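Local atomic coordinates of pesticidial crystal protein CRY2AA (Bacillus thuringiensis serovar kurstaki, PDB entry 1I5P), a protein that kills dipteran and lepidopteran insect larvae by binding to their midgut epithelial cells and promoting colloid-osmotic lysis. Residues G55-F60 against F177-N182; F60-V65 against V252-S257; G79-S84 against A181-S186; W259-F262 against S266-V269; F516-D521 against Y546-S551. All coordinates share one frame; numbering follows the deposited sequence.

Interaction 1. Residues G55-F60 against F177-N182; sequences GTVSSF and FAQAAN
Asn182, whose carboxamide lies against Val57, receives the indole N-H of Trp259 at OD1. Because that bond takes the oxygen, the rotation of the amide is set and its nitrogen is turned to the neighbouring helix, where Asn182 ND2 comes to 3.9 Å from Val57 CG1. The other amide at this spot belongs to Gln179. A bend in its chain (chi2 -58°) brings the end of the side chain back across the helix gap, and Gln179 OE1 rests 4.0 Å from Val57 CG1 and 4.1 Å from Val57 CG2, so it meets both branches of the valine. The nitrogen of the same amide, NE2, makes a weak hydrogen bond with the hydroxyl of Tyr255. Val57 is the one side chain of 55-60 that touches 177-182. Its CG1 stands anti to the backbone N (chi1 176°) and is the methyl within reach of both amides. No hydrogen bond joins the two segments, and the valine meets the amides by van der Waals contact alone. The closest backbone approach, Val57 CA to Gln179 CA, is 8.8 Å. All three touching residues are buried, as expected where helix 53-65 lies on helix 170-193, the central helix of the N-terminal helical bundle in three-domain Cry toxins.

Interaction 2. Residues F60-V65 against V252-S257; sequences FLLKKV and VFEYVS
Leu61 and Tyr255 make the tight half of this contact: Leu61 CD1 approaches Tyr255 CD2 to 3.9 Å, and the two side chains cross at about a right angle. The methyl meets the ring obliquely. Leu61 reaches it through an extended outer torsion, chi2 180°, which carries CD1 across toward segment 252-257 of helix 238-259. At the very next residue the packing loosens. Leu62 CD1 is 4.4 Å from Glu254 OE2, a looser approach of a methyl to a carboxylate, and the same oxygen has a long, weak ion pair with Arg470. Both pairs are buried and lie between helix 53-65 and helix 238-259, two members of the N-terminal bundle of the delta-endotoxin fold; the nearest backbone points are Leu61 CA and Tyr255 CA, 8.3 Å apart. Tyr255 is also wedged against helix 170-193, where it touches Ala178 and Asn182, which places Leu61 at a junction of three helices. The far side of 60-65 is different in kind. Lys63 and Lys64 are partly exposed and take no part in the helix-helix contact: Lys64 NZ forms a salt bridge with Glu76, while Lys63 NZ bonds to the carbonyls of Phe26 and Lys29. Lys64 also uses its aliphatic part, with CG lying 3.9 Å above the plane of the Phe60 ring and offset toward the rim.

Interaction 3. Residues G79-S84 against A181-S186; sequences GIIFPS and ANMHLS
A thioether beside a phenyl ring is the distinctive feature here: Met183 SD lies 3.7 Å from Phe82 CE1. The sulfur is 5.0 Å from the centroid of the Phe82 ring and 73° off the ring normal, an oblique Met-aromatic contact. The terminal methyl touches the same ring atom, with Met183 CE 3.8 Å from Phe82 CE1, and Met183 CE also meets Ile81 CG2 at 4.0 Å. One flexible side chain thus occupies the angle between two residues. It does so by turning at its last torsion, where chi3 of -137° is away from a staggered value. Ile81 and Phe82 both run roughly perpendicular to Met183. Every touching group is carbon or sulfur, and no hydrogen bond spans the segments. Met90 of helix 88-101 touches Ile81, Phe82 and Met183, adding a third wall. Helical geometry stops at Phe82, the first residue beyond helix 74-81 to leave it, so the contact marks a break between helices 74-81 and 88-101, consistent with the interrupted second helix of the Cry-toxin helical bundle packing on its central helix.

Interaction 4. Residues W259-F262 against S266-V269; sequences WSLF and SLMV
Leu261 meets two residues of 266-269 with its two methyls. Leu261 CD1 touches Val269 CG2 at 3.7 Å, and Leu261 CD2 lies 4.1 Å from Leu267 CD2; the branched end of Leu261 therefore spreads over two side chains that sit two residues apart, on the same side of the extended chain. Leu267 comes in nearly perpendicular to Leu261. Its CG is anti to the backbone N (chi1 178°), which sends the isobutyl group out toward the turn. Val269 meets Leu261 with the branch beside its own backbone N. A second shell of backbone bonds sets these positions. Residues 259-262 form a type I beta turn closed by the bond from Phe262 N to Trp259 O, 3.0 Å long. Within the turn, Ser260 O accepts a hydrogen bond from Arg548 NH2. On the strand side, Leu267 N bonds to Val65 O, so the strand is tied to the end of helix 53-65, and Met268 pairs with Gly493 and Thr495 in the C-terminal sheet, where strands 267-268 and 493-496 run parallel. Phe262 is packed against Val65, Leu185 and Ser186. This short link therefore carries the chain from helix 238-259 of the N-terminal bundle into a strand of the C-terminal sheet. Between the two segments themselves there is only methyl-to-methyl packing, so the contact has no directional bond of its own, and the relative placement probably owes more to the surrounding backbone bonds.

Interaction 5. Residues F516-D521 against Y546-S551; sequences FGNQGD and YLRVSS
In the C-terminal beta sandwich, the loop between strands 510-513 and 522-525 rests on strand 541-550 through Asn518 and Arg548. Asn518 OD1 lies 3.6 Å from Arg548 CD and 4.1 Å from Arg548 CG, so the amide oxygen sits alongside the aliphatic part of the arginine. The two side chains run antiparallel alongside one another, and the amide and guanidinium planes stand 33° apart. A bend in the arginine, chi3 -70°, takes the guanidinium away from that methylene contact. Gly517 O is near its plane, at the edge, but 4.4 Å from Arg548 NH1. A water bridges the gap: it accepts from Arg548 NH1 at 3.0 Å, while Asn518 OD1 is 2.6 Å and Gly517 O 3.1 Å from the water oxygen. This jelly-roll domain here borders the helical bundle, and Arg548 spans the junction: NE forms a salt bridge with Asp589 of strand 585-597, and NH2 bonds to Ser260 O of the segment after helix 238-259. Asn518 is held on its nitrogen side too. Asn518 ND2 donates to Gly520 O at 3.2 Å with an N-H...O angle of 148°, coming from above the carbonyl plane, and it also bonds to Met620 O. The backbone of Gly517 reaches Asp582 through its N-H.

Overall arrangement
Following the chain from the N terminus, helix 53-65 opens both interaction 1, which closes on helix 170-193 after about 117 residues, and interaction 2, which closes on helix 238-259; these two loops cross and share Phe60. Interaction 3 opens on helix 74-81, ends on helix 170-193 too and, lying wholly between 60-65 and 252-257, is nested inside the loop of interaction 2. Interactions 1 and 3 join helices 53-65 and 74-81 to helix 170-193, and interaction 2 adds helix 238-259. Interaction 4 follows in series as a small loop from the bundle into the C-terminal sheet, and interaction 5 closes a later loop within the C-terminal domain. It touches interaction 4 through Ser260 and Arg548, and interaction 2 through Ser257.

Interaction 1. Residues G55-F60 against F177-N182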
# COMPACT_ATOMS: atom_id res chain seq x y z
N GLY A 55 -5.87 5.78 9.37
CA GLY A 55 -4.45 5.50 9.44
C GLY A 55 -4.09 4.87 10.78
O GLY A 55 -3.28 3.95 10.83
N THR A 56 -4.69 5.37 11.85
CA THR A 56 -4.43 4.84 13.18
C THR A 56 -4.93 3.40 13.27
O THR A 56 -4.21 2.52 13.76
CB THR A 56 -5.14 5.67 14.27
OG1 THR A 56 -4.73 7.04 14.18
CG2 THR A 56 -4.78 5.14 15.65
N VAL A 57 -6.15 3.15 12.81
CA VAL A 57 -6.72 1.81 12.87
C VAL A 57 -5.90 0.80 12.07
O VAL A 57 -5.61 -0.29 12.56
CB VAL A 57 -8.17 1.79 12.34
CG1 VAL A 57 -8.70 0.36 12.33
CG2 VAL A 57 -9.06 2.67 13.22
N SER A 58 -5.52 1.16 10.85
CA SER A 58 -4.73 0.25 10.04
C SER A 58 -3.39 -0.03 10.72
O SER A 58 -2.95 -1.18 10.78
CB SER A 58 -4.53 0.82 8.63
OG SER A 58 -3.99 2.13 8.69
N SER A 59 -2.75 1.01 11.24
CA SER A 59 -1.47 0.85 11.92
C SER A 59 -1.66 -0.08 13.11
O SER A 59 -0.84 -0.97 13.37
CB SER A 59 -0.96 2.21 12.40
OG SER A 59 -0.71 3.07 11.30
N PHE A 60 -2.77 0.12 13.82
CA PHE A 60 -3.13 -0.68 14.97
C PHE A 60 -3.29 -2.16 14.59
O PHE A 60 -2.75 -3.05 15.25
CB PHE A 60 -4.44 -0.14 15.56
CG PHE A 60 -5.11 -1.08 16.53
CD1 PHE A 60 -4.65 -1.21 17.84
CD2 PHE A 60 -6.23 -1.81 16.14
CE1 PHE A 60 -5.28 -2.05 18.74
CE2 PHE A 60 -6.87 -2.66 17.04
CZ PHE A 60 -6.40 -2.78 18.35
N PHE A 177 -18.42 0.59 5.95
CA PHE A 177 -18.57 -0.86 5.96
C PHE A 177 -17.24 -1.52 6.29
O PHE A 177 -17.19 -2.51 7.03
CB PHE A 177 -19.07 -1.37 4.61
CG PHE A 177 -19.07 -2.87 4.51
CD1 PHE A 177 -20.06 -3.63 5.14
CD2 PHE A 177 -18.02 -3.54 3.88
CE1 PHE A 177 -20.00 -5.02 5.14
CE2 PHE A 177 -17.95 -4.93 3.88
CZ PHE A 177 -18.95 -5.67 4.51
N ALA A 178 -16.15 -0.98 5.75
CA ALA A 178 -14.83 -1.54 6.02
C ALA A 178 -14.53 -1.48 7.51
O ALA A 178 -14.03 -2.44 8.08
CB ALA A 178 -13.77 -0.76 5.24
N GLN A 179 -14.83 -0.34 8.13
CA GLN A 179 -14.59 -0.20 9.56
C GLN A 179 -15.44 -1.23 10.33
O GLN A 179 -14.96 -1.85 11.27
CB GLN A 179 -14.94 1.21 10.04
CG GLN A 179 -13.97 2.31 9.62
CD GLN A 179 -12.54 2.05 10.08
OE1 GLN A 179 -12.32 1.36 11.08
NE2 GLN A 179 -11.57 2.61 9.37
N ALA A 180 -16.69 -1.40 9.91
CA ALA A 180 -17.58 -2.36 10.57
C ALA A 180 -17.10 -3.79 10.34
O ALA A 180 -17.20 -4.64 11.23
CB ALA A 180 -19.01 -2.19 10.06
N ALA A 181 -16.61 -4.06 9.14
CA ALA A 181 -16.10 -5.38 8.82
C ALA A 181 -14.89 -5.63 9.71
O ALA A 181 -14.66 -6.74 10.17
CB ALA A 181 -15.70 -5.47 7.34
N ASN A 182 -14.11 -4.57 9.97
CA ASN A 182 -12.94 -4.68 10.84
C ASN A 182 -13.38 -5.17 12.21
O ASN A 182 -12.75 -6.05 12.80
CB ASN A 182 -12.26 -3.32 11.03
CG ASN A 182 -11.28 -2.98 9.93
OD1 ASN A 182 -10.86 -3.86 9.18
ND2 ASN A 182 -10.89 -1.72 9.85

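Interaction 2. Residues F60-V65 against V252-S257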
# COMPACT_ATOMS: atom_id res chain seq x y z
N PHE A 60 -2.77 0.12 13.82
CA PHE A 60 -3.13 -0.68 14.97
C PHE A 60 -3.29 -2.16 14.59
O PHE A 60 -2.75 -3.05 15.25
CB PHE A 60 -4.44 -0.14 15.56
CG PHE A 60 -5.11 -1.08 16.53
CD1 PHE A 60 -4.65 -1.21 17.84
CD2 PHE A 60 -6.23 -1.81 16.14
CE1 PHE A 60 -5.28 -2.05 18.74
CE2 PHE A 60 -6.87 -2.66 17.04
CZ PHE A 60 -6.40 -2.78 18.35
N LEU A 61 -4.04 -2.42 13.53
CA LEU A 61 -4.25 -3.80 13.10
C LEU A 61 -2.94 -4.45 12.67
O LEU A 61 -2.67 -5.61 12.99
CB LEU A 61 -5.30 -3.86 11.98
CG LEU A 61 -6.69 -3.41 12.43
CD1 LEU A 61 -7.68 -3.48 11.26
CD2 LEU A 61 -7.17 -4.28 13.59
N LEU A 62 -2.12 -3.69 11.94
CA LEU A 62 -0.82 -4.19 11.50
C LEU A 62 0.00 -4.64 12.71
O LEU A 62 0.64 -5.69 12.68
CB LEU A 62 -0.06 -3.10 10.74
CG LEU A 62 -0.47 -2.85 9.27
CD1 LEU A 62 0.13 -1.54 8.77
CD2 LEU A 62 -0.01 -4.02 8.41
N LYS A 63 -0.03 -3.86 13.78
CA LYS A 63 0.71 -4.18 15.00
C LYS A 63 0.14 -5.37 15.77
O LYS A 63 0.88 -6.09 16.44
CB LYS A 63 0.78 -2.96 15.91
CG LYS A 63 1.75 -1.89 15.42
CD LYS A 63 1.79 -0.70 16.36
CE LYS A 63 2.94 0.23 16.02
NZ LYS A 63 4.28 -0.34 16.33
N LYS A 64 -1.17 -5.57 15.70
CA LYS A 64 -1.80 -6.70 16.38
C LYS A 64 -1.37 -8.00 15.72
O LYS A 64 -1.03 -8.98 16.39
CB LYS A 64 -3.33 -6.58 16.32
CG LYS A 64 -3.92 -5.65 17.36
CD LYS A 64 -3.69 -6.18 18.77
CE LYS A 64 -4.38 -5.31 19.81
NZ LYS A 64 -4.11 -5.77 21.20
N VAL A 65 -1.39 -8.00 14.39
CA VAL A 65 -1.01 -9.17 13.60
C VAL A 65 0.51 -9.36 13.65
O VAL A 65 1.01 -10.48 13.59
CB VAL A 65 -1.43 -8.98 12.12
CG1 VAL A 65 -0.86 -10.11 11.25
CG2 VAL A 65 -2.95 -8.95 12.02
N VAL A 252 -10.32 1.66 2.82
CA VAL A 252 -10.86 0.33 2.63
C VAL A 252 -9.89 -0.83 2.41
O VAL A 252 -9.93 -1.82 3.13
CB VAL A 252 -11.87 0.32 1.46
CG1 VAL A 252 -12.42 -1.08 1.24
CG2 VAL A 252 -13.00 1.32 1.73
N PHE A 253 -9.02 -0.72 1.42
CA PHE A 253 -8.14 -1.85 1.12
C PHE A 253 -6.97 -2.17 2.02
O PHE A 253 -6.44 -3.28 1.95
CB PHE A 253 -7.74 -1.77 -0.36
CG PHE A 253 -8.93 -1.83 -1.27
CD1 PHE A 253 -9.43 -0.67 -1.85
CD2 PHE A 253 -9.64 -3.02 -1.42
CE1 PHE A 253 -10.63 -0.70 -2.56
CE2 PHE A 253 -10.83 -3.06 -2.12
CZ PHE A 253 -11.33 -1.90 -2.69
N GLU A 254 -6.58 -1.23 2.87
CA GLU A 254 -5.51 -1.51 3.81
C GLU A 254 -6.10 -2.58 4.72
O GLU A 254 -5.42 -3.49 5.17
CB GLU A 254 -5.17 -0.27 4.63
CG GLU A 254 -3.98 0.49 4.09
CD GLU A 254 -2.70 -0.33 4.15
OE1 GLU A 254 -1.99 -0.37 3.13
OE2 GLU A 254 -2.42 -0.92 5.22
N TYR A 255 -7.41 -2.46 4.97
CA TYR A 255 -8.12 -3.40 5.82
C TYR A 255 -8.34 -4.72 5.10
O TYR A 255 -8.12 -5.79 5.67
CB TYR A 255 -9.46 -2.81 6.25
CG TYR A 255 -9.30 -1.48 6.95
CD1 TYR A 255 -9.91 -0.33 6.45
CD2 TYR A 255 -8.52 -1.37 8.10
CE1 TYR A 255 -9.73 0.91 7.08
CE2 TYR A 255 -8.34 -0.14 8.74
CZ TYR A 255 -8.94 0.99 8.23
OH TYR A 255 -8.76 2.19 8.88
N VAL A 256 -8.78 -4.66 3.85
CA VAL A 256 -9.00 -5.89 3.11
C VAL A 256 -7.71 -6.71 3.09
O VAL A 256 -7.75 -7.93 3.23
CB VAL A 256 -9.43 -5.60 1.66
CG1 VAL A 256 -9.62 -6.91 0.92
CG2 VAL A 256 -10.72 -4.80 1.66
N SER A 257 -6.58 -6.03 2.95
CA SER A 257 -5.27 -6.69 2.92
C SER A 257 -4.85 -7.29 4.26
O SER A 257 -4.04 -8.23 4.30
CB SER A 257 -4.19 -5.70 2.47
OG SER A 257 -4.33 -5.39 1.09

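Interaction 3. Residues G79-S84 against A181-S186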
# COMPACT_ATOMS: atom_id res chain seq x y z
N GLY A 79 -11.96 1.30 21.27
CA GLY A 79 -11.46 2.52 21.89
C GLY A 79 -10.85 3.52 20.93
O GLY A 79 -10.70 4.69 21.27
N ILE A 80 -10.49 3.06 19.74
CA ILE A 80 -9.89 3.93 18.74
C ILE A 80 -10.95 4.48 17.78
O ILE A 80 -11.02 5.70 17.54
CB ILE A 80 -8.84 3.17 17.90
CG1 ILE A 80 -7.65 2.78 18.78
CG2 ILE A 80 -8.40 4.03 16.71
CD1 ILE A 80 -6.65 1.86 18.09
N ILE A 81 -11.76 3.58 17.23
CA ILE A 81 -12.79 3.96 16.26
C ILE A 81 -14.02 4.60 16.92
O ILE A 81 -14.76 5.33 16.27
CB ILE A 81 -13.19 2.74 15.40
CG1 ILE A 81 -13.95 3.21 14.15
CG2 ILE A 81 -14.04 1.78 16.21
CD1 ILE A 81 -13.16 4.19 13.29
N PHE A 82 -14.23 4.31 18.20
CA PHE A 82 -15.34 4.88 18.97
C PHE A 82 -14.74 5.45 20.25
O PHE A 82 -14.98 4.94 21.34
CB PHE A 82 -16.37 3.81 19.34
CG PHE A 82 -17.19 3.31 18.18
CD1 PHE A 82 -17.15 1.96 17.82
CD2 PHE A 82 -18.02 4.17 17.47
CE1 PHE A 82 -17.93 1.48 16.77
CE2 PHE A 82 -18.81 3.69 16.41
CZ PHE A 82 -18.76 2.34 16.06
N PRO A 83 -13.93 6.51 20.14
CA PRO A 83 -13.31 7.13 21.31
C PRO A 83 -14.29 7.49 22.42
O PRO A 83 -15.11 8.41 22.28
CB PRO A 83 -12.60 8.35 20.72
CG PRO A 83 -13.42 8.65 19.49
CD PRO A 83 -13.61 7.28 18.92
N SER A 84 -14.19 6.75 23.52
CA SER A 84 -15.04 6.92 24.69
C SER A 84 -16.50 6.72 24.36
O SER A 84 -17.38 7.30 24.99
CB SER A 84 -14.82 8.30 25.32
OG SER A 84 -13.54 8.36 25.93
N ALA A 181 -16.61 -4.06 9.14
CA ALA A 181 -16.10 -5.38 8.82
C ALA A 181 -14.89 -5.63 9.71
O ALA A 181 -14.66 -6.74 10.17
CB ALA A 181 -15.70 -5.47 7.34
N ASN A 182 -14.11 -4.57 9.97
CA ASN A 182 -12.94 -4.68 10.84
C ASN A 182 -13.38 -5.17 12.21
O ASN A 182 -12.75 -6.05 12.80
CB ASN A 182 -12.26 -3.32 11.03
CG ASN A 182 -11.28 -2.98 9.93
OD1 ASN A 182 -10.86 -3.86 9.18
ND2 ASN A 182 -10.89 -1.72 9.85
N MET A 183 -14.46 -4.60 12.71
CA MET A 183 -14.98 -4.96 14.02
C MET A 183 -15.46 -6.40 14.10
O MET A 183 -15.14 -7.11 15.04
CB MET A 183 -16.11 -4.00 14.41
CG MET A 183 -15.66 -2.55 14.56
SD MET A 183 -17.04 -1.40 14.69
CE MET A 183 -16.50 -0.05 13.64
N HIS A 184 -16.22 -6.84 13.10
CA HIS A 184 -16.73 -8.20 13.09
C HIS A 184 -15.62 -9.25 12.95
O HIS A 184 -15.60 -10.23 13.70
CB HIS A 184 -17.74 -8.39 11.95
CG HIS A 184 -18.51 -9.67 12.02
ND1 HIS A 184 -19.21 -10.18 10.95
CD2 HIS A 184 -18.69 -10.55 13.04
CE1 HIS A 184 -19.78 -11.32 11.31
NE2 HIS A 184 -19.48 -11.57 12.57
N LEU A 185 -14.71 -9.04 12.01
CA LEU A 185 -13.62 -9.98 11.79
C LEU A 185 -12.67 -10.02 12.97
O LEU A 185 -12.14 -11.08 13.31
CB LEU A 185 -12.87 -9.64 10.50
CG LEU A 185 -13.65 -9.90 9.20
CD1 LEU A 185 -12.82 -9.47 8.00
CD2 LEU A 185 -13.99 -11.39 9.11
N SER A 186 -12.46 -8.86 13.60
CA SER A 186 -11.58 -8.77 14.76
C SER A 186 -12.22 -9.57 15.90
O SER A 186 -11.53 -10.25 16.66
CB SER A 186 -11.41 -7.31 15.19
OG SER A 186 -10.70 -6.57 14.21

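Interaction 4. Residues W259-F262 against S266-V269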
# COMPACT_ATOMS: atom_id res chain seq x y z
N TRP A 259 -7.19 -8.41 6.61
CA TRP A 259 -8.16 -9.44 6.99
C TRP A 259 -7.71 -10.85 6.66
O TRP A 259 -7.82 -11.76 7.49
CB TRP A 259 -9.51 -9.18 6.31
CG TRP A 259 -10.16 -7.89 6.68
CD1 TRP A 259 -9.91 -7.12 7.79
CD2 TRP A 259 -11.18 -7.21 5.94
NE1 TRP A 259 -10.72 -6.01 7.78
CE2 TRP A 259 -11.51 -6.04 6.66
CE3 TRP A 259 -11.86 -7.48 4.74
CZ2 TRP A 259 -12.47 -5.13 6.22
CZ3 TRP A 259 -12.82 -6.58 4.31
CH2 TRP A 259 -13.12 -5.42 5.04
N SER A 260 -7.21 -11.05 5.44
CA SER A 260 -6.76 -12.37 5.02
C SER A 260 -5.45 -12.76 5.70
O SER A 260 -4.89 -13.81 5.40
CB SER A 260 -6.61 -12.42 3.49
OG SER A 260 -5.69 -11.46 3.02
N LEU A 261 -4.97 -11.91 6.60
CA LEU A 261 -3.75 -12.20 7.35
C LEU A 261 -4.08 -12.38 8.83
O LEU A 261 -3.21 -12.71 9.63
CB LEU A 261 -2.71 -11.08 7.18
CG LEU A 261 -2.10 -10.97 5.77
CD1 LEU A 261 -1.11 -9.82 5.72
CD2 LEU A 261 -1.42 -12.29 5.38
N PHE A 262 -5.35 -12.16 9.19
CA PHE A 262 -5.78 -12.33 10.58
C PHE A 262 -5.53 -13.78 11.00
O PHE A 262 -5.37 -14.08 12.18
CB PHE A 262 -7.27 -12.02 10.73
CG PHE A 262 -7.58 -10.57 11.03
CD1 PHE A 262 -8.89 -10.19 11.32
CD2 PHE A 262 -6.59 -9.60 11.04
CE1 PHE A 262 -9.20 -8.87 11.63
CE2 PHE A 262 -6.89 -8.28 11.35
CZ PHE A 262 -8.19 -7.90 11.64
N SER A 266 1.99 -13.04 14.88
CA SER A 266 3.41 -12.70 14.90
C SER A 266 3.94 -12.66 13.46
O SER A 266 4.95 -13.28 13.13
CB SER A 266 4.18 -13.74 15.72
OG SER A 266 5.44 -13.26 16.11
N LEU A 267 3.23 -11.92 12.61
CA LEU A 267 3.62 -11.77 11.22
C LEU A 267 3.75 -10.29 10.90
O LEU A 267 2.75 -9.57 10.81
CB LEU A 267 2.57 -12.38 10.30
CG LEU A 267 2.87 -12.22 8.81
CD1 LEU A 267 4.20 -12.89 8.50
CD2 LEU A 267 1.75 -12.82 7.98
N MET A 268 4.99 -9.83 10.75
CA MET A 268 5.24 -8.44 10.44
C MET A 268 5.04 -8.20 8.94
O MET A 268 5.79 -8.72 8.12
CB MET A 268 6.68 -8.06 10.83
CG MET A 268 7.05 -6.63 10.50
SD MET A 268 8.82 -6.29 10.66
CE MET A 268 9.42 -6.85 9.07
N VAL A 269 4.02 -7.44 8.59
CA VAL A 269 3.76 -7.13 7.19
C VAL A 269 4.77 -6.03 6.87
O VAL A 269 4.57 -4.87 7.25
CB VAL A 269 2.31 -6.61 7.02
CG1 VAL A 269 2.05 -6.23 5.58
CG2 VAL A 269 1.34 -7.67 7.49

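Interaction 5. Residues F516-D521 against Y546-S551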
# COMPACT_ATOMS: atom_id res chain seq x y z
N PHE A 516 -5.97 -5.81 -4.55
CA PHE A 516 -6.64 -4.93 -3.59
C PHE A 516 -6.53 -5.40 -2.15
O PHE A 516 -6.62 -4.59 -1.23
CB PHE A 516 -8.11 -4.76 -3.98
CG PHE A 516 -8.31 -4.31 -5.40
CD1 PHE A 516 -8.68 -5.23 -6.38
CD2 PHE A 516 -8.08 -2.99 -5.77
CE1 PHE A 516 -8.82 -4.84 -7.71
CE2 PHE A 516 -8.22 -2.59 -7.10
CZ PHE A 516 -8.59 -3.51 -8.08
N GLY A 517 -6.36 -6.70 -1.94
CA GLY A 517 -6.24 -7.22 -0.59
C GLY A 517 -5.03 -8.12 -0.44
O GLY A 517 -5.09 -9.14 0.25
N ASN A 518 -3.92 -7.74 -1.06
CA ASN A 518 -2.70 -8.54 -1.04
C ASN A 518 -1.46 -7.79 -0.51
O ASN A 518 -0.33 -8.23 -0.74
CB ASN A 518 -2.42 -9.05 -2.46
CG ASN A 518 -1.25 -10.01 -2.53
OD1 ASN A 518 -1.25 -11.05 -1.87
ND2 ASN A 518 -0.24 -9.67 -3.32
N GLN A 519 -1.68 -6.69 0.20
CA GLN A 519 -0.58 -5.88 0.73
C GLN A 519 0.38 -5.50 -0.39
O GLN A 519 1.60 -5.50 -0.22
CB GLN A 519 0.18 -6.64 1.82
CG GLN A 519 -0.65 -7.01 3.05
CD GLN A 519 -1.05 -5.82 3.90
OE1 GLN A 519 -1.72 -5.97 4.92
NE2 GLN A 519 -0.63 -4.62 3.49
N GLY A 520 -0.18 -5.17 -1.55
CA GLY A 520 0.64 -4.78 -2.68
C GLY A 520 0.29 -5.62 -3.89
O GLY A 520 -0.50 -6.55 -3.79
N ASP A 521 0.87 -5.30 -5.04
CA ASP A 521 0.56 -6.05 -6.25
C ASP A 521 1.29 -7.38 -6.31
O ASP A 521 2.20 -7.64 -5.52
CB ASP A 521 0.87 -5.21 -7.50
CG ASP A 521 0.05 -3.93 -7.57
OD1 ASP A 521 -1.03 -3.89 -6.93
OD2 ASP A 521 0.47 -2.98 -8.26
N TYR A 546 5.65 -19.76 3.75
CA TYR A 546 4.36 -19.85 3.10
C TYR A 546 4.38 -18.94 1.88
O TYR A 546 4.83 -17.80 1.95
CB TYR A 546 3.23 -19.38 4.03
CG TYR A 546 2.88 -20.31 5.16
CD1 TYR A 546 3.61 -20.30 6.35
CD2 TYR A 546 1.81 -21.21 5.05
CE1 TYR A 546 3.29 -21.15 7.40
CE2 TYR A 546 1.48 -22.07 6.10
CZ TYR A 546 2.23 -22.04 7.27
OH TYR A 546 1.91 -22.89 8.30
N LEU A 547 3.92 -19.46 0.75
CA LEU A 547 3.86 -18.65 -0.45
C LEU A 547 2.40 -18.44 -0.78
O LEU A 547 1.66 -19.41 -0.97
CB LEU A 547 4.57 -19.32 -1.63
CG LEU A 547 6.09 -19.50 -1.51
CD1 LEU A 547 6.65 -20.00 -2.83
CD2 LEU A 547 6.75 -18.18 -1.14
N ARG A 548 1.98 -17.18 -0.80
CA ARG A 548 0.61 -16.86 -1.16
C ARG A 548 0.63 -16.75 -2.67
O ARG A 548 1.33 -15.91 -3.23
CB ARG A 548 0.16 -15.53 -0.53
CG ARG A 548 -1.22 -15.08 -0.99
CD ARG A 548 -1.86 -14.07 -0.04
NE ARG A 548 -2.24 -14.68 1.23
CZ ARG A 548 -2.94 -14.06 2.18
NH1 ARG A 548 -3.34 -12.81 2.01
NH2 ARG A 548 -3.24 -14.70 3.31
N VAL A 549 -0.13 -17.62 -3.33
CA VAL A 549 -0.14 -17.62 -4.79
C VAL A 549 -1.52 -17.90 -5.35
O VAL A 549 -2.42 -18.36 -4.66
CB VAL A 549 0.81 -18.71 -5.35
CG1 VAL A 549 2.13 -18.71 -4.58
CG2 VAL A 549 0.14 -20.08 -5.26
N SER A 550 -1.65 -17.61 -6.65
CA SER A 550 -2.89 -17.86 -7.36
C SER A 550 -2.50 -18.60 -8.63
O SER A 550 -1.58 -18.18 -9.34
CB SER A 550 -3.60 -16.55 -7.71
OG SER A 550 -4.79 -16.82 -8.44
N SER A 551 -3.19 -19.70 -8.92
CA SER A 551 -2.88 -20.48 -10.11
C SER A 551 -4.17 -21.07 -10.68
O SER A 551 -4.63 -22.12 -10.23
CB SER A 551 -1.89 -21.59 -9.75
OG SER A 551 -1.51 -22.33 -10.90
O HOH W 1 -3.55 -11.59 -0.77